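Local coordinates for protein glutathione S-transferase 2 (Heligmosomoides polygyrus, PDB 1TW9) that probably catalyses the conjugation of glutathione to electrophilic substrates, releasing a halide anion, as a dimeric sigma-family glutathione transferase, at residues A[16-28]-A[66-78]. Numbering follows the deposited sequence.
Unlike the reference sequence in segment 16-28: V21 (reference Ile).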
loop_
_atom_site.group_PDB
_atom_site.type_symbol
_atom_site.label_atom_id
_atom_site.label_comp_id
_atom_site.label_asym_id
_atom_site.label_seq_id
_atom_site.Cartn_x
_atom_site.Cartn_y
_atom_site.Cartn_z
ATOM N N GLU A 16 -3.153 -12.460 8.410
ATOM C CA GLU A 16 -4.404 -13.147 8.165
ATOM C C GLU A 16 -4.943 -12.952 6.749
ATOM O O GLU A 16 -5.500 -13.870 6.203
ATOM C CB GLU A 16 -5.437 -12.734 9.166
ATOM C CG GLU A 16 -6.736 -13.528 9.167
ATOM C CD GLU A 16 -6.613 -14.988 9.497
ATOM O OE1 GLU A 16 -5.550 -15.448 9.953
ATOM O OE2 GLU A 16 -7.633 -15.692 9.331
ATOM N N CYS A 17 -4.812 -11.762 6.180
ATOM C CA CYS A 17 -5.395 -11.552 4.827
ATOM C C CYS A 17 -4.699 -12.495 3.862
ATOM O O CYS A 17 -5.352 -13.264 3.129
ATOM C CB CYS A 17 -5.333 -10.064 4.514
ATOM S SG CYS A 17 -6.064 -9.697 2.914
ATOM N N ALA A 18 -3.379 -12.581 3.969
ATOM C CA ALA A 18 -2.652 -13.548 3.151
ATOM C C ALA A 18 -3.205 -14.988 3.313
ATOM O O ALA A 18 -3.394 -15.744 2.312
ATOM C CB ALA A 18 -1.206 -13.423 3.387
ATOM N N ARG A 19 -3.385 -15.425 4.571
ATOM C CA ARG A 19 -3.905 -16.753 4.876
ATOM C C ARG A 19 -5.237 -16.943 4.267
ATOM O O ARG A 19 -5.580 -18.017 3.753
ATOM C CB ARG A 19 -3.961 -16.977 6.392
ATOM C CG ARG A 19 -2.612 -16.913 7.083
ATOM C CD ARG A 19 -2.789 -17.450 8.506
ATOM N NE ARG A 19 -1.585 -17.252 9.342
ATOM C CZ ARG A 19 -1.488 -16.326 10.282
ATOM N NH1 ARG A 19 -2.500 -15.491 10.522
ATOM N NH2 ARG A 19 -0.399 -16.286 11.016
ATOM N N GLN A 20 -6.055 -15.885 4.285
ATOM C CA GLN A 20 -7.362 -16.006 3.684
ATOM C C GLN A 20 -7.349 -16.023 2.115
ATOM O O GLN A 20 -8.191 -16.658 1.508
ATOM C CB GLN A 20 -8.301 -15.005 4.239
ATOM C CG GLN A 20 -8.563 -15.226 5.700
ATOM C CD GLN A 20 -9.610 -14.374 6.278
ATOM O OE1 GLN A 20 -10.345 -13.712 5.521
ATOM N NE2 GLN A 20 -9.706 -14.360 7.593
ATOM N N VAL A 21 -6.378 -15.351 1.495
ATOM C CA VAL A 21 -6.194 -15.464 0.046
ATOM C C VAL A 21 -5.850 -16.908 -0.306
ATOM O O VAL A 21 -6.388 -17.488 -1.208
ATOM C CB VAL A 21 -5.161 -14.472 -0.463
ATOM C CG1 VAL A 21 -4.858 -14.725 -1.913
ATOM C CG2 VAL A 21 -5.755 -13.013 -0.296
ATOM N N PHE A 22 -4.915 -17.452 0.440
ATOM C CA PHE A 22 -4.543 -18.845 0.229
ATOM C C PHE A 22 -5.757 -19.756 0.351
ATOM O O PHE A 22 -5.971 -20.666 -0.449
ATOM C CB PHE A 22 -3.488 -19.290 1.264
ATOM C CG PHE A 22 -2.014 -18.890 0.900
ATOM C CD1 PHE A 22 -1.491 -19.142 -0.370
ATOM C CD2 PHE A 22 -1.226 -18.204 1.810
ATOM C CE1 PHE A 22 -0.193 -18.797 -0.658
ATOM C CE2 PHE A 22 0.077 -17.890 1.510
ATOM C CZ PHE A 22 0.591 -18.172 0.281
ATOM N N ALA A 23 -6.558 -19.531 1.402
ATOM C CA ALA A 23 -7.740 -20.351 1.663
ATOM C C ALA A 23 -8.666 -20.230 0.480
ATOM O O ALA A 23 -9.176 -21.250 -0.020
ATOM C CB ALA A 23 -8.457 -19.933 2.958
ATOM N N LEU A 24 -8.947 -18.992 0.062
ATOM C CA LEU A 24 -9.853 -18.723 -1.048
ATOM C C LEU A 24 -9.428 -19.408 -2.341
ATOM O O LEU A 24 -10.262 -19.790 -3.163
ATOM C CB LEU A 24 -9.872 -17.223 -1.332
ATOM C CG LEU A 24 -11.138 -16.442 -1.295
ATOM C CD1 LEU A 24 -10.924 -15.204 -2.114
ATOM C CD2 LEU A 24 -12.466 -17.202 -1.528
ATOM N N ALA A 25 -8.123 -19.552 -2.525
ATOM C CA ALA A 25 -7.521 -20.151 -3.733
ATOM C C ALA A 25 -7.334 -21.669 -3.615
ATOM O O ALA A 25 -6.870 -22.274 -4.556
ATOM C CB ALA A 25 -6.221 -19.513 -4.011
ATOM N N ASP A 26 -7.601 -22.220 -2.443
ATOM C CA ASP A 26 -7.332 -23.642 -2.121
ATOM C C ASP A 26 -5.872 -23.962 -2.403
ATOM O O ASP A 26 -5.488 -25.026 -2.930
ATOM C CB ASP A 26 -8.292 -24.518 -2.894
ATOM C CG ASP A 26 -8.233 -25.938 -2.510
ATOM O OD1 ASP A 26 -7.998 -26.206 -1.334
ATOM O OD2 ASP A 26 -8.463 -26.850 -3.330
ATOM N N GLN A 27 -5.038 -23.057 -1.940
ATOM C CA GLN A 27 -3.620 -23.230 -2.128
ATOM C C GLN A 27 -2.972 -23.644 -0.808
ATOM O O GLN A 27 -3.066 -22.928 0.193
ATOM C CB GLN A 27 -3.025 -21.926 -2.656
ATOM C CG GLN A 27 -1.489 -21.971 -2.705
ATOM C CD GLN A 27 -0.955 -22.914 -3.709
ATOM O OE1 GLN A 27 -0.148 -23.817 -3.369
ATOM N NE2 GLN A 27 -1.365 -22.729 -4.966
ATOM N N LYS A 28 -2.209 -24.724 -0.837
ATOM C CA LYS A 28 -1.506 -25.172 0.340
ATOM C C LYS A 28 -0.260 -24.299 0.549
ATOM O O LYS A 28 0.411 -23.929 -0.401
ATOM C CB LYS A 28 -1.160 -26.663 0.193
ATOM C CG LYS A 28 0.280 -27.000 0.148
ATOM C CD LYS A 28 0.501 -28.500 -0.060
ATOM C CE LYS A 28 1.751 -29.138 0.642
ATOM N NZ LYS A 28 2.880 -29.422 -0.333
ATOM N N ALA A 66 1.667 -5.901 0.350
ATOM C CA ALA A 66 2.410 -6.327 -0.873
ATOM C C ALA A 66 2.224 -7.844 -1.133
ATOM O O ALA A 66 2.060 -8.276 -2.238
ATOM C CB ALA A 66 3.826 -6.000 -0.752
ATOM N N ILE A 67 2.286 -8.562 -0.045
ATOM C CA ILE A 67 2.045 -9.985 0.002
ATOM C C ILE A 67 0.619 -10.329 -0.480
ATOM O O ILE A 67 0.430 -11.172 -1.370
ATOM C CB ILE A 67 2.338 -10.526 1.397
ATOM C CG1 ILE A 67 3.847 -10.484 1.718
ATOM C CG2 ILE A 67 1.816 -11.926 1.486
ATOM C CD1 ILE A 67 4.088 -10.801 3.162
ATOM N N CYS A 68 -0.381 -9.678 0.095
ATOM C CA CYS A 68 -1.798 -9.968 -0.216
ATOM C C CYS A 68 -2.059 -9.656 -1.678
ATOM O O CYS A 68 -2.669 -10.423 -2.341
ATOM C CB CYS A 68 -2.704 -9.104 0.645
ATOM S SG CYS A 68 -2.681 -9.776 2.287
ATOM N N ARG A 69 -1.603 -8.491 -2.154
ATOM C CA ARG A 69 -1.852 -8.086 -3.554
ATOM C C ARG A 69 -1.176 -9.053 -4.489
ATOM O O ARG A 69 -1.772 -9.507 -5.434
ATOM C CB ARG A 69 -1.379 -6.703 -3.785
ATOM C CG ARG A 69 -1.609 -6.161 -5.158
ATOM C CD ARG A 69 -1.052 -4.786 -5.444
ATOM N NE ARG A 69 -1.455 -3.815 -4.463
ATOM C CZ ARG A 69 -0.786 -3.468 -3.370
ATOM N NH1 ARG A 69 0.471 -3.876 -3.141
ATOM N NH2 ARG A 69 -1.355 -2.593 -2.541
ATOM N N TYR A 70 0.036 -9.446 -4.176
ATOM C CA TYR A 70 0.748 -10.438 -4.979
ATOM C C TYR A 70 -0.021 -11.781 -5.103
ATOM O O TYR A 70 -0.230 -12.302 -6.184
ATOM C CB TYR A 70 2.151 -10.672 -4.408
ATOM C CG TYR A 70 2.850 -11.868 -5.032
ATOM C CD1 TYR A 70 3.445 -11.751 -6.304
ATOM C CD2 TYR A 70 2.919 -13.102 -4.415
ATOM C CE1 TYR A 70 3.971 -12.779 -6.917
ATOM C CE2 TYR A 70 3.486 -14.101 -5.036
ATOM C CZ TYR A 70 4.074 -13.953 -6.241
ATOM O OH TYR A 70 4.621 -15.117 -6.813
ATOM N N LEU A 71 -0.381 -12.339 -3.947
ATOM C CA LEU A 71 -1.153 -13.569 -3.870
ATOM C C LEU A 71 -2.457 -13.403 -4.556
ATOM O O LEU A 71 -2.860 -14.234 -5.349
ATOM C CB LEU A 71 -1.342 -13.958 -2.432
ATOM C CG LEU A 71 -0.108 -14.437 -1.727
ATOM C CD1 LEU A 71 -0.416 -14.675 -0.245
ATOM C CD2 LEU A 71 0.602 -15.645 -2.425
ATOM N N ALA A 72 -3.107 -12.261 -4.340
ATOM C CA ALA A 72 -4.419 -12.007 -4.988
ATOM C C ALA A 72 -4.380 -11.923 -6.512
ATOM O O ALA A 72 -5.166 -12.517 -7.175
ATOM C CB ALA A 72 -5.071 -10.786 -4.420
ATOM N N LYS A 73 -3.317 -11.356 -7.054
ATOM C CA LYS A 73 -3.124 -11.306 -8.486
ATOM C C LYS A 73 -2.791 -12.711 -9.022
ATOM O O LYS A 73 -3.183 -13.054 -10.153
ATOM C CB LYS A 73 -2.070 -10.314 -8.825
ATOM C CG LYS A 73 -2.564 -8.902 -8.647
ATOM C CD LYS A 73 -1.478 -7.789 -8.893
ATOM C CE LYS A 73 -2.007 -6.341 -8.984
ATOM N NZ LYS A 73 -2.804 -6.050 -10.256
ATOM N N THR A 74 -2.006 -13.439 -8.265
ATOM C CA THR A 74 -1.644 -14.781 -8.655
ATOM C C THR A 74 -2.879 -15.606 -8.880
ATOM O O THR A 74 -2.977 -16.434 -9.812
ATOM C CB THR A 74 -0.739 -15.404 -7.592
ATOM O OG1 THR A 74 0.492 -14.704 -7.546
ATOM C CG2 THR A 74 -0.356 -16.828 -7.908
ATOM N N PHE A 75 -3.839 -15.464 -7.961
ATOM C CA PHE A 75 -4.994 -16.387 -7.870
ATOM C C PHE A 75 -6.296 -15.848 -8.416
ATOM O O PHE A 75 -7.312 -16.570 -8.468
ATOM C CB PHE A 75 -5.149 -16.902 -6.409
ATOM C CG PHE A 75 -3.976 -17.664 -5.938
ATOM C CD1 PHE A 75 -3.275 -17.277 -4.832
ATOM C CD2 PHE A 75 -3.561 -18.750 -6.657
ATOM C CE1 PHE A 75 -2.180 -18.035 -4.421
ATOM C CE2 PHE A 75 -2.495 -19.463 -6.259
ATOM C CZ PHE A 75 -1.777 -19.060 -5.196
ATOM N N GLY A 76 -6.310 -14.577 -8.812
ATOM C CA GLY A 76 -7.479 -14.015 -9.488
ATOM C C GLY A 76 -8.432 -13.213 -8.598
ATOM O O GLY A 76 -9.616 -13.140 -8.908
ATOM N N PHE A 77 -7.921 -12.655 -7.494
ATOM C CA PHE A 77 -8.756 -12.009 -6.512
ATOM C C PHE A 77 -8.329 -10.531 -6.402
ATOM O O PHE A 77 -8.382 -9.938 -5.299
ATOM C CB PHE A 77 -8.692 -12.679 -5.154
ATOM C CG PHE A 77 -9.036 -14.196 -5.235
ATOM C CD1 PHE A 77 -8.148 -15.156 -4.881
ATOM C CD2 PHE A 77 -10.262 -14.549 -5.686
ATOM C CE1 PHE A 77 -8.566 -16.527 -5.050
ATOM C CE2 PHE A 77 -10.623 -15.863 -5.785
ATOM C CZ PHE A 77 -9.736 -16.783 -5.516
ATOM N N ALA A 78 -7.828 -9.997 -7.488
ATOM C CA ALA A 78 -7.413 -8.537 -7.493
ATOM C C ALA A 78 -8.093 -7.755 -8.616
ATOM O O ALA A 78 -7.519 -6.810 -9.119
ATOM C CB ALA A 78 -5.988 -8.421 -7.585
#
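C17 and C68 meet sulfur to sulfur near the start of helix 16-24, SG to SG at 3.4 Å, far too long for a disulfide, and this unbonded pair opens a worked example of two helices joined through apolar side chains, without a hydrogen bond between them. Helix 16-24 and helix 66-75 run nearly parallel, 10° apart with axes 8.8 Å from each other, on the same side of the sheet of the thioredoxin-like N-terminal domain. Small side chains let them come close at this end: the methyl of A18 touches both I67 CG2 and L71 CD1. One turn on, V21 points its CG1 branch, anti to the backbone N (chi1 173°), at L71 CB 3.6 Å away. L71 in turn spreads its two methyls against the F22 ring, CD1 lying over one face toward the rim in a CH-pi contact. F75 is sandwiched, T74 CG2 over the centre of one face and A25 CB over the other, 3.5 Å from F75 CG, while V21 CG1 comes in at the ring's edge. Beyond the positive-phi residue G76, F77 turns its ring back to helix 16-24; L24 CD1 stands almost on the ring normal, 3.6 Å from the F77 centroid, and A25 CB meets the edge. With an alanine in place of F77, the L24 methyl would probably lose the face it rests on, and a gap would open beside A25. L158 and W155 of helix 155-170 also pack against this pair of helices, at V21 and C68, linking it to the C-terminal domain. The chemistry is dispersion and CH-pi contact, which implies that cohesion here depends on close fit rather than on polar pairing.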